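Local coordinates for putative type VI secretion protein (Escherichia coli, PDB 4PS2) that probably forms, as the TssB subunit together with TssC, the contractile sheath of the type VI secretion system, this chain being the C-terminal helical part of TssB, at residues S63-L66 against R67-R71; A28-A31 against M32-L35. All coordinates share one frame; numbering follows the deposited sequence.

Contact 1 of 2, residues S63-L66 against R67-R71; sequences SQTL and RDELR. With ZN (zinc ion), chain B.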
loop_
_atom_site.group_PDB
_atom_site.type_symbol
_atom_site.label_atom_id
_atom_site.label_comp_id
_atom_site.label_asym_id
_atom_site.label_seq_id
_atom_site.Cartn_x
_atom_site.Cartn_y
_atom_site.Cartn_z
ATOM N N SER A 63 9.940 -2.182 0.007
ATOM C CA SER A 63 10.781 -3.068 -0.790
ATOM C C SER A 63 10.237 -3.021 -2.235
ATOM O O SER A 63 9.058 -2.722 -2.435
ATOM C CB SER A 63 10.772 -4.488 -0.228
ATOM O OG SER A 63 9.542 -5.151 -0.470
ATOM N N GLN A 64 11.084 -3.289 -3.239
ATOM C CA GLN A 64 10.616 -3.308 -4.619
ATOM C C GLN A 64 9.690 -4.528 -4.822
ATOM O O GLN A 64 8.747 -4.466 -5.621
ATOM C CB GLN A 64 11.794 -3.288 -5.619
ATOM C CG GLN A 64 11.380 -3.185 -7.108
ATOM C CD GLN A 64 10.530 -1.971 -7.423
ATOM O OE1 GLN A 64 10.850 -0.835 -7.045
ATOM N NE2 GLN A 64 9.440 -2.181 -8.151
ATOM N N THR A 65 9.920 -5.606 -4.047
ATOM C CA THR A 65 9.085 -6.815 -4.094
ATOM C C THR A 65 7.666 -6.429 -3.691
ATOM O O THR A 65 6.725 -6.787 -4.401
ATOM C CB THR A 65 9.697 -7.942 -3.237
ATOM O OG1 THR A 65 11.024 -8.184 -3.689
ATOM C CG2 THR A 65 8.900 -9.252 -3.311
ATOM N N LEU A 66 7.507 -5.664 -2.588
ATOM C CA LEU A 66 6.176 -5.208 -2.188
ATOM C C LEU A 66 5.545 -4.274 -3.239
ATOM O O LEU A 66 4.359 -4.413 -3.522
ATOM C CB LEU A 66 6.178 -4.520 -0.822
ATOM C CG LEU A 66 4.782 -4.071 -0.359
ATOM C CD1 LEU A 66 4.029 -5.200 0.307
ATOM C CD2 LEU A 66 4.857 -2.884 0.528
ATOM N N ARG A 67 6.320 -3.315 -3.799
ATOM C CA ARG A 67 5.798 -2.399 -4.828
ATOM C C ARG A 67 5.195 -3.175 -5.996
ATOM O O ARG A 67 4.101 -2.825 -6.428
ATOM C CB ARG A 67 6.869 -1.436 -5.364
ATOM C CG ARG A 67 7.286 -0.376 -4.402
ATOM C CD ARG A 67 8.245 0.617 -5.083
ATOM N NE ARG A 67 8.861 1.485 -4.079
ATOM C CZ ARG A 67 10.119 1.395 -3.668
ATOM N NH1 ARG A 67 10.953 0.534 -4.239
ATOM N NH2 ARG A 67 10.569 2.201 -2.718
ATOM N N ASP A 68 5.887 -4.251 -6.465
ATOM C CA ASP A 68 5.474 -5.158 -7.540
ATOM C C ASP A 68 4.155 -5.867 -7.252
ATOM O O ASP A 68 3.293 -5.907 -8.126
ATOM C CB ASP A 68 6.591 -6.178 -7.847
ATOM C CG ASP A 68 7.823 -5.561 -8.493
ATOM O OD1 ASP A 68 7.688 -4.492 -9.143
ATOM O OD2 ASP A 68 8.918 -6.148 -8.360
ATOM N N GLU A 69 3.981 -6.394 -6.027
ATOM C CA GLU A 69 2.753 -7.047 -5.553
ATOM C C GLU A 69 1.611 -6.022 -5.484
ATOM O O GLU A 69 0.469 -6.356 -5.805
ATOM C CB GLU A 69 2.979 -7.636 -4.153
ATOM C CG GLU A 69 3.939 -8.820 -4.149
ATOM C CD GLU A 69 4.215 -9.397 -2.776
ATOM O OE1 GLU A 69 3.746 -8.815 -1.769
ATOM O OE2 GLU A 69 4.898 -10.443 -2.706
ATOM N N LEU A 70 1.927 -4.767 -5.103
ATOM C CA LEU A 70 0.929 -3.685 -5.063
ATOM C C LEU A 70 0.467 -3.277 -6.471
ATOM O O LEU A 70 -0.746 -3.206 -6.722
ATOM C CB LEU A 70 1.397 -2.497 -4.201
ATOM C CG LEU A 70 1.521 -2.792 -2.691
ATOM C CD1 LEU A 70 2.156 -1.626 -1.939
ATOM C CD2 LEU A 70 0.183 -3.123 -2.055
ATOM N N ARG A 71 1.424 -3.107 -7.409
ATOM C CA ARG A 71 1.146 -2.772 -8.818
ATOM C C ARG A 71 0.395 -3.902 -9.535
ATOM O O ARG A 71 -0.384 -3.619 -10.439
ATOM C CB ARG A 71 2.424 -2.432 -9.601
ATOM C CG ARG A 71 3.154 -1.188 -9.146
ATOM C CD ARG A 71 4.376 -0.889 -10.008
ATOM N NE ARG A 71 4.103 0.185 -10.963
ATOM C CZ ARG A 71 4.447 1.456 -10.786
ATOM N NH1 ARG A 71 5.120 1.826 -9.702
ATOM N NH2 ARG A 71 4.135 2.366 -11.697
HETATM ZN ZN ZN B . 4.626 -11.529 -0.991
HETATM O O HOH W 1 7.470 0.331 -9.031
#
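Gln-64 reaches both Arg-67 and Asp-68 with the two ends of one amide. Its CG lies anti to the backbone N (chi1 -175°) and the chain then bends at chi2, which turns the amide along the helix toward Arg-67 and Asp-68. OE1 accepts from Arg-67 NH1 at 3.1 Å; the donor stands above the carbonyl plane, and the amide and guanidinium planes are 36° apart. On the other side of the amide, NE2 donates a hydrogen bond to Asp-68 OD1 at 3.1 Å, leaving in the amide plane but arriving from above the carboxylate. The extended Arg-67 chain crosses Gln-64 at about a right angle, and its guanidinium is gripped further by Leu-57 O at NE and Asp-59 O at NH2. A methionine in place of Arg-67 would probably leave these two carbonyls and Gln-64 OE1 without their donor, with the amide held at its NE2 end by Asp-68. One turn along, Leu-66 CD2 meets Leu-70 CD1 at 3.9 Å, the two buried leucines facing helix 16-40. Glu-69 extends in another direction, with its CG 3.5 Å from Thr-65 O, and OE2 binds the zinc ion at 2.0 Å. At the N-cap of helix 64-71, Ser-63 OG accepts from Leu-66 N at 3.0 Å, while Arg-67 N bonds to Ser-63 O. The arrangement is that of a serine N-cap opening a short amphipathic helix, with a polar side-chain network on one flank, leucines on the inner face and a zinc-binding glutamate on another.

Contact 2 of 2, residues A28-A31 against M32-L35; sequences AMLA and MRSL
Leu-30 lays its CD1 methyl over one face of the Arg-33 guanidinium, 3.7 Å from NH1 and 4.1 Å from CZ. Both side chains leave the helix with CG anti to the backbone N (chi1 -179° for Leu-30 and 178° for Arg-33), and the arginine then bends at chi3 (-68°), which brings the flat group across the leucine branch. The methyl lies over a face, while NH1 is bonded to the carbonyl oxygens of Glu-1 and Ser-3, which ties the N-terminal segment to this helix. Ser-34 takes a different conformation: OG sits beside its own backbone N and is folded back to 3.1 Å from Leu-30 O, an oxygen that already accepts from Ser-34 N at 3.0 Å. Met-32 bends at chi2 and carries its sulfur and CE away from the preceding turn, although CB stays 3.2 Å from Ala-28 O. Leu-35 likewise contributes little beyond CB, at 3.3 Å from Ala-31 O, and sends its branches elsewhere. Beneath these side chains the i to i+4 backbone bonds run without a break, from Met-32 N to Ala-28 O at 2.8 Å through to Leu-35 N to Ala-31 O. Within the bundle, the stretch is a middle part of helix 16-40. Ala-31, Met-32 and Leu-35 pack on helix 46-57, Ala-28 and Met-32 touch Leu-70 of helix 64-71, and Met-29 and Leu-30 touch Ile-4 of the N-terminal segment.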
loop_
_atom_site.group_PDB
_atom_site.type_symbol
_atom_site.label_atom_id
_atom_site.label_comp_id
_atom_site.label_asym_id
_atom_site.label_seq_id
_atom_site.Cartn_x
_atom_site.Cartn_y
_atom_site.Cartn_z
ATOM N N ALA A 28 1.385 1.569 3.099
ATOM C CA ALA A 28 1.229 1.455 1.645
ATOM C C ALA A 28 0.055 0.522 1.282
ATOM O O ALA A 28 -0.734 0.859 0.410
ATOM C CB ALA A 28 2.526 0.965 1.010
ATOM N N MET A 29 -0.064 -0.626 1.973
ATOM C CA MET A 29 -1.131 -1.610 1.779
ATOM C C MET A 29 -2.527 -1.024 2.065
ATOM O O MET A 29 -3.473 -1.320 1.325
ATOM C CB MET A 29 -0.887 -2.826 2.687
ATOM C CG MET A 29 0.189 -3.793 2.149
ATOM S SD MET A 29 0.709 -4.983 3.421
ATOM C CE MET A 29 -0.650 -6.030 3.449
ATOM N N LEU A 30 -2.666 -0.227 3.155
ATOM C CA LEU A 30 -3.952 0.376 3.482
ATOM C C LEU A 30 -4.266 1.506 2.478
ATOM O O LEU A 30 -5.400 1.591 1.998
ATOM C CB LEU A 30 -4.015 0.862 4.933
ATOM C CG LEU A 30 -5.343 1.496 5.374
ATOM C CD1 LEU A 30 -6.533 0.517 5.215
ATOM C CD2 LEU A 30 -5.243 2.025 6.809
ATOM N N ALA A 31 -3.276 2.339 2.139
ATOM C CA ALA A 31 -3.495 3.404 1.140
ATOM C C ALA A 31 -3.861 2.820 -0.245
ATOM O O ALA A 31 -4.698 3.377 -0.967
ATOM C CB ALA A 31 -2.265 4.289 1.036
ATOM N N MET A 32 -3.247 1.675 -0.594
ATOM C CA MET A 32 -3.497 1.007 -1.853
ATOM C C MET A 32 -4.919 0.423 -1.869
ATOM O O MET A 32 -5.620 0.540 -2.877
ATOM C CB MET A 32 -2.440 -0.100 -2.059
ATOM C CG MET A 32 -2.442 -0.678 -3.420
ATOM S SD MET A 32 -1.886 0.485 -4.695
ATOM C CE MET A 32 -2.583 -0.350 -6.108
ATOM N N ARG A 33 -5.340 -0.200 -0.736
ATOM C CA ARG A 33 -6.669 -0.786 -0.608
ATOM C C ARG A 33 -7.734 0.297 -0.791
ATOM O O ARG A 33 -8.689 0.073 -1.517
ATOM C CB ARG A 33 -6.820 -1.462 0.754
ATOM C CG ARG A 33 -8.205 -2.065 0.967
ATOM C CD ARG A 33 -8.492 -2.169 2.421
ATOM N NE ARG A 33 -7.620 -3.156 3.048
ATOM C CZ ARG A 33 -7.572 -3.363 4.353
ATOM N NH1 ARG A 33 -8.346 -2.660 5.169
ATOM N NH2 ARG A 33 -6.773 -4.291 4.854
ATOM N N SER A 34 -7.550 1.469 -0.161
ATOM C CA SER A 34 -8.481 2.605 -0.262
ATOM C C SER A 34 -8.548 3.159 -1.681
ATOM O O SER A 34 -9.632 3.466 -2.184
ATOM C CB SER A 34 -8.091 3.710 0.721
ATOM O OG SER A 34 -8.067 3.221 2.054
ATOM N N LEU A 35 -7.387 3.291 -2.325
ATOM C CA LEU A 35 -7.286 3.801 -3.674
ATOM C C LEU A 35 -7.976 2.857 -4.673
ATOM O O LEU A 35 -8.712 3.338 -5.538
ATOM C CB LEU A 35 -5.818 4.045 -4.052
ATOM C CG LEU A 35 -5.621 4.644 -5.421
ATOM C CD1 LEU A 35 -6.160 6.087 -5.497
ATOM C CD2 LEU A 35 -4.207 4.495 -5.882
#

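Contacts 1 and 2 are each a local stretch of one helix, 64-71 and 16-40 respectively, and their centres lie about 13 Å apart. They meet through Leu-70, whose CD1 is 3.9 Å from Ala-28 CB and whose backbone O is 3.5 Å from Met-32 CE. Contact 2 is the more central, with three buried residues and none exposed, while contact 1 lies nearer the surface and has four exposed. The chemistry follows: charged and amide groups, a helix cap and a zinc ligand beside a leucine pair in contact 1, against alanines, methionines and leucines with one arginine and one serine in contact 2. In both, an arginine donates to backbone carbonyls outside its own helix.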